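Local coordinates for protein NanS-p (PDB 6YP6) that probably acts as a phage-encoded carbohydrate esterase and is thought to bind carbohydrate through a mainly beta fold, at residues L83-S97 / A191-Y205. Sequence-based numbering, arbitrary orientation.
Sequences LAANQYVMAFYWPVS and ADKLHVTDITRGATY
Antiparallel strand pairing joins A91, F92 and Y93 to T197, V196 and H195, in the middle of a seven-stranded sheet. A91 and T197 exchange two backbone hydrogen bonds, as do Y93 and H195; between them F92 and V196 form the non-hydrogen-bonded pair. The F92 ring runs alongside V196, F92 CD2 3.8 Å from V196 CG2. On this face F92 meets C75 and M90 meets F77 of strand 71-79 in the second antiparallel sheet; the two sheets pack as a beta-sandwich, a build shared by many carbohydrate-binding domains. The other face carries Y93, whose CE2 sits 3.6 Å from T197 CG2, and A91, touched by I199. A classic bulge at V89 and M90, opposite I119, interrupts the regular strand. Beyond the pairing, D192 grips S97 with both carboxylate oxygens: OD2 takes S97 OG on its syn side at 2.6 Å, while S97 N reaches OD1 from above the carboxylate plane. Y205 closes the far end, CG anti to its carbonyl carbon (chi1 -67°). Q87 crosses one face of its ring, OE1 3.2 Å from the plane over the centre, CG making an off-centre CH-pi contact. Y205 OH accepts the A84 N-H nearly straight (N to OH 2.9 Å, 176°) and also bonds T121 OG1.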
loop_
_atom_site.group_PDB
_atom_site.type_symbol
_atom_site.label_atom_id
_atom_site.label_comp_id
_atom_site.label_asym_id
_atom_site.label_seq_id
_atom_site.Cartn_x
_atom_site.Cartn_y
_atom_site.Cartn_z
ATOM N N LEU A 83 6.474 19.672 3.394
ATOM C CA LEU A 83 5.396 19.578 2.422
ATOM C C LEU A 83 5.859 20.119 1.071
ATOM O O LEU A 83 6.318 21.265 0.975
ATOM C CB LEU A 83 4.186 20.366 2.904
ATOM C CG LEU A 83 3.046 20.577 1.908
ATOM C CD1 LEU A 83 2.429 19.267 1.458
ATOM C CD2 LEU A 83 1.990 21.462 2.546
ATOM N N ALA A 84 5.720 19.297 0.029
ATOM C CA ALA A 84 6.016 19.675 -1.345
ATOM C C ALA A 84 4.825 19.272 -2.205
ATOM O O ALA A 84 4.443 18.093 -2.231
ATOM C CB ALA A 84 7.288 18.986 -1.841
ATOM N N ALA A 85 4.256 20.232 -2.928
ATOM C CA ALA A 85 3.061 19.956 -3.708
ATOM C C ALA A 85 3.331 18.839 -4.707
ATOM O O ALA A 85 4.330 18.859 -5.431
ATOM C CB ALA A 85 2.645 21.210 -4.470
ATOM N N ASN A 86 2.415 17.875 -4.761
ATOM C CA ASN A 86 2.343 16.806 -5.764
ATOM C C ASN A 86 3.355 15.691 -5.551
ATOM O O ASN A 86 3.382 14.740 -6.342
ATOM C CB ASN A 86 2.390 17.381 -7.181
ATOM C CG ASN A 86 1.364 18.494 -7.353
ATOM O OD1 ASN A 86 0.214 18.357 -6.920
ATOM N ND2 ASN A 86 1.780 19.610 -7.928
ATOM N N GLN A 87 4.139 15.735 -4.487
ATOM C CA GLN A 87 5.173 14.736 -4.248
ATOM C C GLN A 87 4.600 13.431 -3.705
ATOM O O GLN A 87 3.645 13.421 -2.928
ATOM C CB GLN A 87 6.197 15.341 -3.287
ATOM C CG GLN A 87 7.437 14.523 -3.058
ATOM C CD GLN A 87 8.488 15.359 -2.371
ATOM O OE1 GLN A 87 8.665 15.279 -1.138
ATOM N NE2 GLN A 87 9.143 16.201 -3.121
ATOM N N TYR A 88 5.168 12.319 -4.169
ATOM C CA TYR A 88 4.731 10.996 -3.765
ATOM C C TYR A 88 5.394 10.523 -2.480
ATOM O O TYR A 88 6.542 10.859 -2.190
ATOM C CB TYR A 88 5.041 9.957 -4.859
ATOM C CG TYR A 88 4.266 10.209 -6.130
ATOM C CD1 TYR A 88 2.896 9.977 -6.212
ATOM C CD2 TYR A 88 4.909 10.722 -7.251
ATOM C CE1 TYR A 88 2.202 10.243 -7.376
ATOM C CE2 TYR A 88 4.229 10.993 -8.416
ATOM C CZ TYR A 88 2.876 10.763 -8.474
ATOM O OH TYR A 88 2.234 11.062 -9.646
ATOM N N VAL A 89 4.656 9.670 -1.756
ATOM C CA VAL A 89 5.203 8.837 -0.693
ATOM C C VAL A 89 5.424 7.423 -1.231
ATOM O O VAL A 89 6.567 6.989 -1.397
ATOM C CB VAL A 89 4.311 8.827 0.567
ATOM C CG1 VAL A 89 4.964 7.994 1.662
ATOM C CG2 VAL A 89 4.037 10.244 1.052
ATOM N N MET A 90 4.351 6.688 -1.514
ATOM C CA MET A 90 4.488 5.290 -1.920
ATOM C C MET A 90 3.173 4.803 -2.499
ATOM O O MET A 90 2.124 5.423 -2.327
ATOM C CB MET A 90 4.922 4.431 -0.730
ATOM C CG MET A 90 3.913 4.357 0.390
ATOM S SD MET A 90 4.655 3.578 1.818
ATOM C CE MET A 90 3.448 3.980 3.063
ATOM N N ALA A 91 3.256 3.658 -3.159
ATOM C CA ALA A 91 2.119 2.965 -3.732
ATOM C C ALA A 91 2.162 1.490 -3.353
ATOM O O ALA A 91 3.228 0.907 -3.131
ATOM C CB ALA A 91 2.121 3.068 -5.266
ATOM N N PHE A 92 0.972 0.896 -3.331
ATOM C CA PHE A 92 0.728 -0.522 -3.092
ATOM C C PHE A 92 0.024 -1.086 -4.321
ATOM O O PHE A 92 -1.094 -0.670 -4.639
ATOM C CB PHE A 92 -0.205 -0.720 -1.881
ATOM C CG PHE A 92 0.355 -0.181 -0.601
ATOM C CD1 PHE A 92 0.237 1.166 -0.294
ATOM C CD2 PHE A 92 1.018 -1.006 0.297
ATOM C CE1 PHE A 92 0.781 1.677 0.885
ATOM C CE2 PHE A 92 1.572 -0.487 1.468
ATOM C CZ PHE A 92 1.438 0.849 1.758
ATOM N N TYR A 93 0.669 -2.031 -5.005
ATOM C CA TYR A 93 0.099 -2.696 -6.163
ATOM C C TYR A 93 0.041 -4.191 -5.895
ATOM O O TYR A 93 1.045 -4.802 -5.507
ATOM C CB TYR A 93 0.941 -2.484 -7.421
ATOM C CG TYR A 93 1.227 -1.079 -7.761
ATOM C CD1 TYR A 93 0.218 -0.221 -8.122
ATOM C CD2 TYR A 93 2.541 -0.602 -7.740
ATOM C CE1 TYR A 93 0.506 1.110 -8.438
ATOM C CE2 TYR A 93 2.836 0.699 -8.059
ATOM C CZ TYR A 93 1.812 1.546 -8.399
ATOM O OH TYR A 93 2.123 2.853 -8.735
ATOM N N TRP A 94 -1.109 -4.797 -6.155
ATOM C CA TRP A 94 -1.278 -6.244 -6.002
ATOM C C TRP A 94 -2.013 -6.772 -7.230
ATOM O O TRP A 94 -3.231 -7.019 -7.187
ATOM C CB TRP A 94 -2.009 -6.588 -4.709
ATOM C CG TRP A 94 -2.102 -8.046 -4.385
ATOM C CD1 TRP A 94 -1.599 -9.119 -5.083
ATOM C CD2 TRP A 94 -2.788 -8.587 -3.261
ATOM N NE1 TRP A 94 -1.940 -10.284 -4.453
ATOM C CE2 TRP A 94 -2.669 -9.987 -3.330
ATOM C CE3 TRP A 94 -3.498 -8.017 -2.198
ATOM C CZ2 TRP A 94 -3.235 -10.823 -2.378
ATOM C CZ3 TRP A 94 -4.051 -8.844 -1.257
ATOM C CH2 TRP A 94 -3.919 -10.234 -1.347
ATOM N N PRO A 95 -1.304 -6.939 -8.342
ATOM C CA PRO A 95 -1.902 -7.578 -9.517
ATOM C C PRO A 95 -2.119 -9.049 -9.207
ATOM O O PRO A 95 -1.315 -9.665 -8.506
ATOM C CB PRO A 95 -0.845 -7.383 -10.616
ATOM C CG PRO A 95 0.412 -6.952 -9.930
ATOM C CD PRO A 95 0.135 -6.646 -8.518
ATOM N N VAL A 96 -3.204 -9.620 -9.731
ATOM C CA VAL A 96 -3.505 -11.028 -9.516
ATOM C C VAL A 96 -3.653 -11.728 -10.862
ATOM O O VAL A 96 -4.120 -11.148 -11.848
ATOM C CB VAL A 96 -4.727 -11.240 -8.597
ATOM C CG1 VAL A 96 -4.409 -10.705 -7.207
ATOM C CG2 VAL A 96 -5.981 -10.587 -9.141
ATOM N N SER A 97 -3.243 -13.002 -10.894
ATOM C CA SER A 97 -3.217 -13.759 -12.140
ATOM C C SER A 97 -4.580 -14.320 -12.519
ATOM O O SER A 97 -4.757 -14.740 -13.663
ATOM C CB SER A 97 -2.216 -14.909 -12.033
ATOM O OG SER A 97 -2.561 -15.750 -10.956
ATOM N N ALA A 191 2.577 -10.511 -11.379
ATOM C CA ALA A 191 1.328 -11.024 -10.840
ATOM C C ALA A 191 1.543 -11.762 -9.526
ATOM O O ALA A 191 2.570 -12.415 -9.311
ATOM C CB ALA A 191 0.687 -12.001 -11.841
ATOM N N ASP A 192 0.532 -11.682 -8.657
ATOM C CA ASP A 192 0.461 -12.462 -7.423
ATOM C C ASP A 192 1.547 -12.078 -6.429
ATOM O O ASP A 192 1.924 -12.869 -5.561
ATOM C CB ASP A 192 0.424 -13.965 -7.703
ATOM C CG ASP A 192 -0.797 -14.361 -8.502
ATOM O OD1 ASP A 192 -1.797 -13.599 -8.516
ATOM O OD2 ASP A 192 -0.747 -15.455 -9.113
ATOM N N LYS A 193 2.012 -10.841 -6.510
ATOM C CA LYS A 193 2.880 -10.255 -5.502
ATOM C C LYS A 193 2.299 -8.921 -5.069
ATOM O O LYS A 193 1.700 -8.201 -5.866
ATOM C CB LYS A 193 4.304 -10.035 -6.035
ATOM C CG LYS A 193 4.950 -11.284 -6.589
ATOM C CD LYS A 193 6.419 -11.072 -6.881
ATOM C CE LYS A 193 7.229 -11.285 -5.634
ATOM N NZ LYS A 193 8.679 -11.018 -5.823
ATOM N N LEU A 194 2.474 -8.607 -3.786
ATOM C CA LEU A 194 2.264 -7.259 -3.294
ATOM C C LEU A 194 3.558 -6.485 -3.491
ATOM O O LEU A 194 4.623 -6.920 -3.053
ATOM C CB LEU A 194 1.885 -7.279 -1.816
ATOM C CG LEU A 194 1.700 -5.902 -1.178
ATOM C CD1 LEU A 194 0.526 -5.149 -1.795
ATOM C CD2 LEU A 194 1.509 -6.042 0.326
ATOM N N HIS A 195 3.455 -5.352 -4.184
ATOM C CA HIS A 195 4.574 -4.470 -4.481
ATOM C C HIS A 195 4.343 -3.146 -3.775
ATOM O O HIS A 195 3.289 -2.527 -3.933
ATOM C CB HIS A 195 4.655 -4.172 -5.959
ATOM C CG HIS A 195 4.711 -5.368 -6.814
ATOM N ND1 HIS A 195 5.873 -5.822 -7.394
ATOM C CD2 HIS A 195 3.728 -6.205 -7.203
ATOM C CE1 HIS A 195 5.599 -6.900 -8.106
ATOM N NE2 HIS A 195 4.302 -7.152 -8.005
ATOM N N VAL A 196 5.323 -2.730 -2.990
ATOM C CA VAL A 196 5.291 -1.445 -2.308
ATOM C C VAL A 196 6.470 -0.648 -2.849
ATOM O O VAL A 196 7.597 -1.145 -2.866
ATOM C CB VAL A 196 5.397 -1.623 -0.785
ATOM C CG1 VAL A 196 5.160 -0.302 -0.091
ATOM C CG2 VAL A 196 4.408 -2.671 -0.304
ATOM N N THR A 197 6.217 0.566 -3.330
ATOM C CA THR A 197 7.259 1.293 -4.049
ATOM C C THR A 197 7.064 2.789 -3.915
ATOM O O THR A 197 5.941 3.249 -3.761
ATOM C CB THR A 197 7.239 0.887 -5.542
ATOM O OG1 THR A 197 8.230 1.620 -6.263
ATOM C CG2 THR A 197 5.884 1.148 -6.191
ATOM N N ASP A 198 8.150 3.550 -4.030
ATOM C CA ASP A 198 8.015 5.004 -4.129
ATOM C C ASP A 198 7.850 5.499 -5.569
ATOM O O ASP A 198 7.871 6.712 -5.781
ATOM C CB ASP A 198 9.123 5.764 -3.386
ATOM C CG ASP A 198 10.463 5.729 -4.088
ATOM O OD1 ASP A 198 10.737 4.749 -4.800
ATOM O OD2 ASP A 198 11.244 6.710 -3.916
ATOM N N ILE A 199 7.626 4.589 -6.527
ATOM C CA ILE A 199 7.033 4.889 -7.829
ATOM C C ILE A 199 8.032 5.448 -8.837
ATOM O O ILE A 199 8.174 4.924 -9.949
ATOM C CB ILE A 199 5.816 5.840 -7.701
ATOM C CG1 ILE A 199 4.765 5.301 -6.719
ATOM C CG2 ILE A 199 5.195 6.085 -9.075
ATOM C CD1 ILE A 199 3.706 6.335 -6.340
ATOM N N THR A 200 8.687 6.544 -8.481
ATOM C CA THR A 200 9.431 7.370 -9.408
ATOM C C THR A 200 10.897 7.434 -9.015
ATOM O O THR A 200 11.253 7.289 -7.842
ATOM C CB THR A 200 8.807 8.775 -9.429
ATOM O OG1 THR A 200 9.535 9.609 -10.325
ATOM C CG2 THR A 200 8.811 9.449 -8.051
ATOM N N ARG A 201 11.759 7.661 -10.016
ATOM C CA ARG A 201 13.164 7.931 -9.720
ATOM C C ARG A 201 13.371 9.324 -9.136
ATOM O O ARG A 201 14.394 9.574 -8.486
ATOM C CB ARG A 201 14.008 7.788 -10.984
ATOM C CG ARG A 201 14.128 6.368 -11.479
ATOM C CD ARG A 201 14.807 6.332 -12.838
ATOM N NE ARG A 201 15.317 5.006 -13.145
ATOM C CZ ARG A 201 16.560 4.602 -12.889
ATOM N NH1 ARG A 201 17.434 5.426 -12.325
ATOM N NH2 ARG A 201 16.928 3.370 -13.209
ATOM N N GLY A 202 12.436 10.235 -9.371
ATOM C CA GLY A 202 12.522 11.569 -8.820
ATOM C C GLY A 202 12.363 11.551 -7.311
ATOM O O GLY A 202 11.985 10.553 -6.697
ATOM N N ALA A 203 12.692 12.674 -6.682
ATOM C CA ALA A 203 12.615 12.732 -5.231
ATOM C C ALA A 203 11.198 12.448 -4.743
ATOM O O ALA A 203 10.217 12.997 -5.260
ATOM C CB ALA A 203 13.046 14.107 -4.733
ATOM N N THR A 204 11.126 11.634 -3.694
ATOM C CA THR A 204 9.907 11.300 -2.967
ATOM C C THR A 204 10.161 11.550 -1.482
ATOM O O THR A 204 11.300 11.732 -1.043
ATOM C CB THR A 204 9.518 9.832 -3.208
ATOM O OG1 THR A 204 10.575 9.001 -2.714
ATOM C CG2 THR A 204 9.267 9.581 -4.689
ATOM N N TYR A 205 9.100 11.547 -0.678
ATOM C CA TYR A 205 9.286 11.737 0.754
ATOM C C TYR A 205 9.972 10.517 1.365
ATOM O O TYR A 205 9.518 9.388 1.146
ATOM C CB TYR A 205 7.956 11.883 1.485
ATOM C CG TYR A 205 7.154 13.122 1.195
ATOM C CD1 TYR A 205 7.386 14.301 1.877
ATOM C CD2 TYR A 205 6.110 13.099 0.267
ATOM C CE1 TYR A 205 6.628 15.421 1.637
ATOM C CE2 TYR A 205 5.346 14.223 0.022
ATOM C CZ TYR A 205 5.617 15.387 0.714
ATOM O OH TYR A 205 4.886 16.539 0.509
HETATM O O HOH W 1 8.990 7.238 -0.225
#